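PDB 3EBV: chinitase A from Streptomyces coelicolor, which probably hydrolyses internal glycosidic bonds of chitin as a family 18 endochitinase, of which this chain is the TIM-barrel catalytic domain. Local coordinates for residues A[62-67]-A[111-116]; A[21-26]-A[69-74]; A[103-108]-A[138-143]. All coordinates share one frame; numbering follows the deposited sequence.

Contact 1 (A[62-67]-A[111-116]); sequences DQFKAD and YGFDGV
Phe64, on helix 61-73, meets Tyr111 and Phe113 in an aromatic packing contact on the outer layer of the TIM barrel, where the helix faces the turn leading from helix 94-111 into strand 115-120. Its CG lies anti to the backbone N (chi1 173°), which carries the ring out toward both partners. The Phe64 side chain crosses both aromatic side chains at about a right angle. With Phe113 it meets rim to rim, CZ to CZ at 3.7 Å: the planes stand at 76°, the centroids lie 6.0 Å apart, and neither ring covers the face of the other. Phe64 CE2 also reaches Tyr111 CD1 at 3.9 Å, bringing the Tyr111 ring in beside the same edge. Tyr111 CB rests on one face of Phe113, toward its rim, so the two partners of Phe64 are themselves packed together. With the ring cut back to an alanine here, the rims of Tyr111 and Phe113 would probably lose their partner and a gap would open beside Ile23 and Leu51, which also touch this ring. Lys65 lays its extended chain slantwise against Tyr111, with CE 3.9 Å from CD1, while its ammonium pairs with Glu110 in a salt bridge. The backbones are also bridged by one water, which donates to Lys65 O at 2.9 Å and to Tyr111 O at 2.7 Å.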
loop_
_atom_site.group_PDB
_atom_site.type_symbol
_atom_site.label_atom_id
_atom_site.label_comp_id
_atom_site.label_asym_id
_atom_site.label_seq_id
_atom_site.Cartn_x
_atom_site.Cartn_y
_atom_site.Cartn_z
ATOM N N ASP A 62 1.166 0.896 25.125
ATOM C CA ASP A 62 -0.090 1.517 25.519
ATOM C C ASP A 62 -0.413 2.798 24.734
ATOM O O ASP A 62 -1.556 3.017 24.338
ATOM C CB ASP A 62 -0.111 1.777 27.034
ATOM C CG ASP A 62 -0.434 0.518 27.850
ATOM O OD1 ASP A 62 -0.725 -0.568 27.280
ATOM O OD2 ASP A 62 -0.400 0.632 29.093
ATOM N N GLN A 63 0.597 3.647 24.535
ATOM C CA GLN A 63 0.397 4.892 23.800
ATOM C C GLN A 63 0.117 4.608 22.307
ATOM O O GLN A 63 -0.753 5.245 21.723
ATOM C CB GLN A 63 1.579 5.843 23.958
ATOM C CG GLN A 63 1.306 7.216 23.400
ATOM C CD GLN A 63 0.125 7.914 24.084
ATOM O OE1 GLN A 63 -0.929 8.159 23.473
ATOM N NE2 GLN A 63 0.306 8.244 25.367
ATOM N N PHE A 64 0.844 3.650 21.754
ATOM C CA PHE A 64 0.609 3.204 20.345
ATOM C C PHE A 64 -0.843 2.722 20.178
ATOM O O PHE A 64 -1.592 3.199 19.287
ATOM C CB PHE A 64 1.609 2.106 20.004
ATOM C CG PHE A 64 1.373 1.462 18.663
ATOM C CD1 PHE A 64 1.763 2.133 17.495
ATOM C CD2 PHE A 64 0.769 0.221 18.565
ATOM C CE1 PHE A 64 1.564 1.549 16.233
ATOM C CE2 PHE A 64 0.547 -0.370 17.324
ATOM C CZ PHE A 64 0.967 0.301 16.146
ATOM N N LYS A 65 -1.276 1.832 21.072
ATOM C CA LYS A 65 -2.658 1.361 21.020
ATOM C C LYS A 65 -3.672 2.489 21.128
ATOM O O LYS A 65 -4.696 2.481 20.437
ATOM C CB LYS A 65 -2.932 0.281 22.083
ATOM C CG LYS A 65 -2.226 -1.016 21.851
ATOM C CD LYS A 65 -2.665 -2.026 22.909
ATOM C CE LYS A 65 -1.922 -3.334 22.778
ATOM N NZ LYS A 65 -2.249 -4.265 23.929
ATOM N N ALA A 66 -3.398 3.458 22.017
ATOM C CA ALA A 66 -4.278 4.600 22.194
ATOM C C ALA A 66 -4.340 5.496 20.949
ATOM O O ALA A 66 -5.403 5.986 20.565
ATOM C CB ALA A 66 -3.836 5.431 23.438
ATOM N N ASP A 67 -3.164 5.690 20.342
ATOM C CA ASP A 67 -3.028 6.480 19.127
ATOM C C ASP A 67 -3.800 5.813 17.967
ATOM O O ASP A 67 -4.489 6.503 17.216
ATOM C CB ASP A 67 -1.560 6.586 18.745
ATOM C CG ASP A 67 -0.762 7.551 19.649
ATOM O OD1 ASP A 67 -1.375 8.218 20.522
ATOM O OD2 ASP A 67 0.467 7.628 19.453
ATOM N N TYR A 111 -3.669 -5.423 18.706
ATOM C CA TYR A 111 -3.405 -3.979 18.594
ATOM C C TYR A 111 -4.568 -3.185 18.086
ATOM O O TYR A 111 -4.490 -1.956 18.048
ATOM C CB TYR A 111 -2.150 -3.718 17.724
ATOM C CG TYR A 111 -0.933 -4.335 18.332
ATOM C CD1 TYR A 111 -0.213 -3.658 19.343
ATOM C CD2 TYR A 111 -0.534 -5.617 17.990
ATOM C CE1 TYR A 111 0.882 -4.241 19.935
ATOM C CE2 TYR A 111 0.568 -6.214 18.582
ATOM C CZ TYR A 111 1.271 -5.519 19.576
ATOM O OH TYR A 111 2.363 -6.145 20.148
ATOM N N GLY A 112 -5.647 -3.861 17.682
ATOM C CA GLY A 112 -6.815 -3.220 17.130
ATOM C C GLY A 112 -6.705 -2.806 15.658
ATOM O O GLY A 112 -7.427 -1.917 15.222
ATOM N N PHE A 113 -5.857 -3.486 14.890
ATOM C CA PHE A 113 -5.723 -3.113 13.476
ATOM C C PHE A 113 -6.960 -3.485 12.669
ATOM O O PHE A 113 -7.628 -4.501 12.958
ATOM C CB PHE A 113 -4.508 -3.794 12.869
ATOM C CG PHE A 113 -3.177 -3.364 13.472
ATOM C CD1 PHE A 113 -2.901 -2.015 13.735
ATOM C CD2 PHE A 113 -2.207 -4.320 13.773
ATOM C CE1 PHE A 113 -1.651 -1.645 14.298
ATOM C CE2 PHE A 113 -0.960 -3.983 14.315
ATOM C CZ PHE A 113 -0.674 -2.626 14.556
ATOM N N ASP A 114 -7.259 -2.667 11.649
ATOM C CA ASP A 114 -8.411 -2.876 10.781
ATOM C C ASP A 114 -8.210 -3.930 9.695
ATOM O O ASP A 114 -9.172 -4.282 9.001
ATOM C CB ASP A 114 -8.831 -1.556 10.141
ATOM C CG ASP A 114 -9.217 -0.543 11.175
ATOM O OD1 ASP A 114 -10.265 -0.793 11.843
ATOM O OD2 ASP A 114 -8.478 0.444 11.375
ATOM N N GLY A 115 -6.984 -4.419 9.540
ATOM C CA GLY A 115 -6.689 -5.333 8.434
ATOM C C GLY A 115 -5.210 -5.388 8.171
ATOM O O GLY A 115 -4.382 -5.093 9.064
ATOM N N VAL A 116 -4.875 -5.757 6.919
ATOM C CA VAL A 116 -3.529 -6.162 6.592
ATOM C C VAL A 116 -3.167 -5.575 5.219
ATOM O O VAL A 116 -4.047 -5.405 4.335
ATOM C CB VAL A 116 -3.374 -7.719 6.558
ATOM C CG1 VAL A 116 -4.279 -8.372 5.468
ATOM C CG2 VAL A 116 -1.919 -8.130 6.417
HETATM O O HOH W 1 -5.748 0.011 19.367
#

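Contact 2 (A[21-26]-A[69-74]); sequences QKISDV and RAKQAA
Lys71 NZ donates a 2.8 Å hydrogen bond to Val26 O, joining the C-terminal part of helix 61-73 to the loop between strands 6-12 and 32-40 of the TIM barrel. The donor meets the carbonyl at a C=O...N angle of 138° and is tilted 34° from the carbonyl plane. A water adds a second, weak link: it accepts from Lys71 NZ at 3.3 Å and donates to Ser24 O at 2.8 Å. The ammonium group therefore serves two backbone carbonyls of this loop, one directly and one through water.

The lysine chain bends to get there. Chi2 of -62° folds it just beyond CB, after which the chain runs extended to the ammonium. On the way CG packs against Ile23 CG2 at 3.7 Å, the two side chains crossing obliquely, and CE passes 3.3 Å from Ile23 O. Ile23 and Val26 are buried; both also touch Trp11 and Ile33, and Lys71 itself touches Ile33, so the aliphatic part of the lysine borders the apolar layer between the strands and this loop.

The loop has its own bracing. Residues 23-25 form a 3-10 segment, and Asp25 OD2 accepts from Lys22 N at 2.8 Å across its start. No carboxylate takes part across the contact; the lysine is bonded directly to one neutral backbone oxygen, Val26 O, with a weak water link to Ser24 O, which implies a join made by hydrogen bonding and by the methylenes of Lys71 rather than by a salt bridge.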
loop_
_atom_site.group_PDB
_atom_site.type_symbol
_atom_site.label_atom_id
_atom_site.label_comp_id
_atom_site.label_asym_id
_atom_site.label_seq_id
_atom_site.Cartn_x
_atom_site.Cartn_y
_atom_site.Cartn_z
ATOM N N GLN A 21 8.188 9.394 14.163
ATOM C CA GLN A 21 6.819 9.788 14.428
ATOM C C GLN A 21 6.106 8.790 15.319
ATOM O O GLN A 21 6.313 7.580 15.172
ATOM C CB GLN A 21 5.981 9.877 13.121
ATOM C CG GLN A 21 6.458 10.928 12.122
ATOM C CD GLN A 21 5.559 10.991 10.910
ATOM O OE1 GLN A 21 5.317 9.960 10.266
ATOM N NE2 GLN A 21 5.087 12.193 10.557
ATOM N N LYS A 22 5.248 9.303 16.201
ATOM C CA LYS A 22 4.196 8.470 16.799
ATOM C C LYS A 22 3.076 8.347 15.771
ATOM O O LYS A 22 3.001 9.143 14.823
ATOM C CB LYS A 22 3.659 9.098 18.091
ATOM C CG LYS A 22 4.751 9.211 19.156
ATOM C CD LYS A 22 4.250 9.927 20.395
ATOM C CE LYS A 22 5.333 9.945 21.461
ATOM N NZ LYS A 22 5.004 10.797 22.652
ATOM N N ILE A 23 2.190 7.376 15.955
ATOM C CA ILE A 23 1.004 7.325 15.097
ATOM C C ILE A 23 0.237 8.652 15.160
ATOM O O ILE A 23 -0.316 9.100 14.166
ATOM C CB ILE A 23 0.095 6.113 15.493
ATOM C CG1 ILE A 23 0.767 4.787 15.070
ATOM C CG2 ILE A 23 -1.352 6.279 14.972
ATOM C CD1 ILE A 23 0.726 4.503 13.514
ATOM N N SER A 24 0.170 9.283 16.335
ATOM C CA SER A 24 -0.575 10.541 16.504
ATOM C C SER A 24 0.050 11.701 15.719
ATOM O O SER A 24 -0.623 12.717 15.498
ATOM C CB SER A 24 -0.612 10.931 17.984
ATOM O OG SER A 24 0.718 11.024 18.488
ATOM N N ASP A 25 1.308 11.556 15.282
ATOM C CA ASP A 25 1.938 12.604 14.479
ATOM C C ASP A 25 1.594 12.530 12.987
ATOM O O ASP A 25 1.889 13.447 12.224
ATOM C CB ASP A 25 3.463 12.539 14.571
ATOM C CG ASP A 25 3.989 12.846 15.963
ATOM O OD1 ASP A 25 3.484 13.821 16.572
ATOM O OD2 ASP A 25 4.924 12.125 16.372
ATOM N N VAL A 26 1.044 11.393 12.553
ATOM C CA VAL A 26 0.760 11.215 11.125
ATOM C C VAL A 26 -0.265 12.252 10.645
ATOM O O VAL A 26 -1.317 12.411 11.259
ATOM C CB VAL A 26 0.250 9.785 10.839
ATOM C CG1 VAL A 26 -0.254 9.665 9.373
ATOM C CG2 VAL A 26 1.373 8.767 11.145
ATOM N N ARG A 69 -6.448 3.835 18.304
ATOM C CA ARG A 69 -7.865 4.046 18.611
ATOM C C ARG A 69 -8.308 5.456 18.258
ATOM O O ARG A 69 -9.400 5.653 17.704
ATOM C CB ARG A 69 -8.164 3.766 20.098
ATOM C CG ARG A 69 -7.898 2.354 20.517
ATOM C CD ARG A 69 -8.445 2.063 21.945
ATOM N NE ARG A 69 -8.249 3.180 22.880
ATOM C CZ ARG A 69 -7.260 3.290 23.778
ATOM N NH1 ARG A 69 -7.215 4.371 24.554
ATOM N NH2 ARG A 69 -6.325 2.343 23.909
ATOM N N ALA A 70 -7.469 6.451 18.573
ATOM C CA ALA A 70 -7.804 7.831 18.239
ATOM C C ALA A 70 -7.897 8.076 16.724
ATOM O O ALA A 70 -8.759 8.823 16.267
ATOM C CB ALA A 70 -6.808 8.831 18.907
ATOM N N LYS A 71 -6.984 7.459 15.956
ATOM C CA LYS A 71 -7.068 7.569 14.485
ATOM C C LYS A 71 -8.383 6.978 13.998
ATOM O O LYS A 71 -9.044 7.534 13.112
ATOM C CB LYS A 71 -5.895 6.816 13.835
ATOM C CG LYS A 71 -4.563 7.617 13.807
ATOM C CD LYS A 71 -4.671 8.904 12.982
ATOM C CE LYS A 71 -3.391 9.730 13.011
ATOM N NZ LYS A 71 -3.502 10.868 12.082
ATOM N N GLN A 72 -8.748 5.827 14.565
ATOM C CA GLN A 72 -10.002 5.157 14.163
ATOM C C GLN A 72 -11.257 5.963 14.500
ATOM O O GLN A 72 -12.211 5.982 13.720
ATOM C CB GLN A 72 -10.056 3.758 14.758
ATOM C CG GLN A 72 -8.987 2.837 14.132
ATOM C CD GLN A 72 -8.703 1.591 14.924
ATOM O OE1 GLN A 72 -8.949 1.522 16.156
ATOM N NE2 GLN A 72 -8.185 0.568 14.236
ATOM N N ALA A 73 -11.241 6.616 15.666
ATOM C CA ALA A 73 -12.341 7.497 16.071
ATOM C C ALA A 73 -12.489 8.665 15.094
ATOM O O ALA A 73 -13.602 9.196 14.905
ATOM C CB ALA A 73 -12.088 8.011 17.503
ATOM N N ALA A 74 -11.366 9.064 14.475
ATOM C CA ALA A 74 -11.363 10.133 13.469
ATOM C C ALA A 74 -11.663 9.618 12.056
ATOM O O ALA A 74 -11.588 10.381 11.081
ATOM C CB ALA A 74 -10.043 10.886 13.495
HETATM O O HOH W 2 -3.287 12.721 14.790
#

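Contact 3 (A[103-108]-A[138-143]); sequences SVYSVM and AKAGPD
Tyr105 of helix 94-111 packs its ring against Lys139 and Ala140 at the C-terminal end of helix 126-140, joining two successive helices of the outer layer of the TIM barrel. The close part is a CH-pi contact: Lys139 CB stands over the centre of the Tyr105 ring, 3.7 Å from the centroid and only 7° off the ring normal. The tyrosine reaches across because its CG lies opposite the backbone N (chi1 -173°), which sends the ring out from its own helix toward the neighbouring one. Lys139 CD follows CB along the ring, approaching Tyr105 CB at 3.9 Å, so the aliphatic chain is laid along the base of the tyrosine side chain.

On the inner side, Ala140 fills the angle between Tyr105 and Met108, the latter present as selenomethionine. Ala140 CB lies 3.9 Å from Tyr105 CE1 and equally 3.9 Å from Met108 CE. The methyl end of Met108 is brought round by a bend at chi3 (54°), and this buried side chain also touches Met144. Leu136, a turn earlier on helix 126-140, adds to the cover of Tyr105.

The outer side is looser. Lys139 is exposed, and beyond CD its chain turns away at chi4 to hydrogen-bond through NZ with Asn102 of helix 94-111. Tyr105 is only partly buried; its hydroxyl OH lies 3.4 Å from Lys139 O.

Lysine is thus used for two purposes: its methylenes cover an aromatic face, while its NZ reaches Asn102 on the facing helix, so that apolar and CH-pi packing between the two helices is joined by this polar link.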
loop_
_atom_site.group_PDB
_atom_site.type_symbol
_atom_site.label_atom_id
_atom_site.label_comp_id
_atom_site.label_asym_id
_atom_site.label_seq_id
_atom_site.Cartn_x
_atom_site.Cartn_y
_atom_site.Cartn_z
ATOM N N SER A 103 -1.806 -15.895 12.636
ATOM C CA SER A 103 -0.909 -14.927 13.273
ATOM C C SER A 103 -1.283 -13.493 12.917
ATOM O O SER A 103 -1.258 -12.614 13.761
ATOM C CB SER A 103 0.544 -15.238 12.973
ATOM O OG SER A 103 0.800 -15.151 11.577
ATOM N N VAL A 104 -1.632 -13.238 11.646
ATOM C CA VAL A 104 -2.090 -11.904 11.305
ATOM C C VAL A 104 -3.343 -11.510 12.092
ATOM O O VAL A 104 -3.451 -10.379 12.596
ATOM C CB VAL A 104 -2.314 -11.742 9.745
ATOM C CG1 VAL A 104 -3.005 -10.402 9.423
ATOM C CG2 VAL A 104 -0.974 -11.876 9.034
ATOM N N TYR A 105 -4.301 -12.438 12.226
ATOM C CA TYR A 105 -5.512 -12.108 12.961
ATOM C C TYR A 105 -5.198 -11.861 14.464
ATOM O O TYR A 105 -5.750 -10.942 15.045
ATOM C CB TYR A 105 -6.540 -13.218 12.784
ATOM C CG TYR A 105 -7.857 -12.852 13.391
ATOM C CD1 TYR A 105 -8.618 -11.788 12.898
ATOM C CD2 TYR A 105 -8.363 -13.577 14.473
ATOM C CE1 TYR A 105 -9.834 -11.469 13.455
ATOM C CE2 TYR A 105 -9.576 -13.256 15.033
ATOM C CZ TYR A 105 -10.306 -12.218 14.532
ATOM O OH TYR A 105 -11.525 -11.903 15.099
ATOM N N SER A 106 -4.274 -12.640 15.016
ATOM C CA SER A 106 -3.841 -12.455 16.414
ATOM C C SER A 106 -3.244 -11.056 16.579
ATOM O O SER A 106 -3.538 -10.357 17.555
ATOM C CB SER A 106 -2.810 -13.519 16.788
ATOM O OG SER A 106 -2.403 -13.336 18.147
ATOM N N VAL A 107 -2.423 -10.626 15.616
ATOM C CA VAL A 107 -1.810 -9.281 15.682
ATOM C C VAL A 107 -2.870 -8.195 15.546
ATOM O O VAL A 107 -2.873 -7.173 16.269
ATOM C CB VAL A 107 -0.719 -9.123 14.583
ATOM C CG1 VAL A 107 -0.281 -7.666 14.395
ATOM C CG2 VAL A 107 0.467 -10.004 14.924
HETATM N N MSE A 108 -3.800 -8.400 14.617
HETATM C CA MSE A 108 -4.888 -7.459 14.455
HETATM C C MSE A 108 -5.701 -7.282 15.743
HETATM O O MSE A 108 -5.956 -6.154 16.157
HETATM C CB MSE A 108 -5.801 -7.903 13.315
HETATM C CG MSE A 108 -5.173 -7.730 11.931
HETATM SE SE MSE A 108 -6.357 -8.575 10.555
HETATM C CE MSE A 108 -8.027 -7.673 10.940
ATOM N N ALA A 138 -12.241 -15.048 6.739
ATOM C CA ALA A 138 -13.253 -15.820 7.515
ATOM C C ALA A 138 -13.193 -15.409 8.999
ATOM O O ALA A 138 -14.240 -15.326 9.664
ATOM C CB ALA A 138 -13.040 -17.305 7.329
ATOM N N LYS A 139 -11.996 -15.125 9.509
ATOM C CA LYS A 139 -11.840 -14.685 10.917
ATOM C C LYS A 139 -12.260 -13.237 11.162
ATOM O O LYS A 139 -12.896 -12.913 12.184
ATOM C CB LYS A 139 -10.411 -14.895 11.411
ATOM C CG LYS A 139 -9.900 -16.304 11.285
ATOM C CD LYS A 139 -8.404 -16.371 11.590
ATOM C CE LYS A 139 -7.844 -17.724 11.269
ATOM N NZ LYS A 139 -8.416 -18.729 12.226
ATOM N N ALA A 140 -11.861 -12.345 10.248
ATOM C CA ALA A 140 -12.008 -10.924 10.475
ATOM C C ALA A 140 -13.321 -10.335 9.940
ATOM O O ALA A 140 -13.765 -9.262 10.392
ATOM C CB ALA A 140 -10.785 -10.180 9.876
ATOM N N GLY A 141 -13.954 -11.013 8.981
ATOM C CA GLY A 141 -15.221 -10.536 8.453
ATOM C C GLY A 141 -15.119 -9.558 7.283
ATOM O O GLY A 141 -14.014 -9.152 6.896
ATOM N N PRO A 142 -16.271 -9.158 6.722
ATOM C CA PRO A 142 -16.277 -8.337 5.508
ATOM C C PRO A 142 -15.825 -6.887 5.666
ATOM O O PRO A 142 -15.639 -6.200 4.652
ATOM C CB PRO A 142 -17.737 -8.395 5.043
ATOM C CG PRO A 142 -18.539 -8.625 6.308
ATOM C CD PRO A 142 -17.646 -9.494 7.187
ATOM N N ASP A 143 -15.646 -6.412 6.892
ATOM C CA ASP A 143 -15.197 -5.026 7.066
ATOM C C ASP A 143 -13.675 -4.940 7.027
ATOM O O ASP A 143 -13.113 -3.840 7.092
ATOM C CB ASP A 143 -15.696 -4.439 8.395
ATOM C CG ASP A 143 -17.209 -4.211 8.415
ATOM O OD1 ASP A 143 -17.858 -4.181 7.330
ATOM O OD2 ASP A 143 -17.728 -4.042 9.544
#

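Overall arrangement
All three contacts belong to the outer layer of one TIM barrel. Contacts 1 and 2 share helix 61-73 and adjoin: Phe64 packs on Ile23, and Gln72 NE2 probably bonds both Gly112 O and Asp114 OD2. Contact 3 meets contact 1 through helix 94-111 and its exit, where Phe113 N probably bonds Met108 O, but lies about 7 Å at nearest atoms from contact 2. Contact 2 is the most buried and the one with a direct hydrogen bond across it; contacts 1 and 3 are partly buried and rely on aromatic rings, rim to rim in the first and face against a lysine chain in the third.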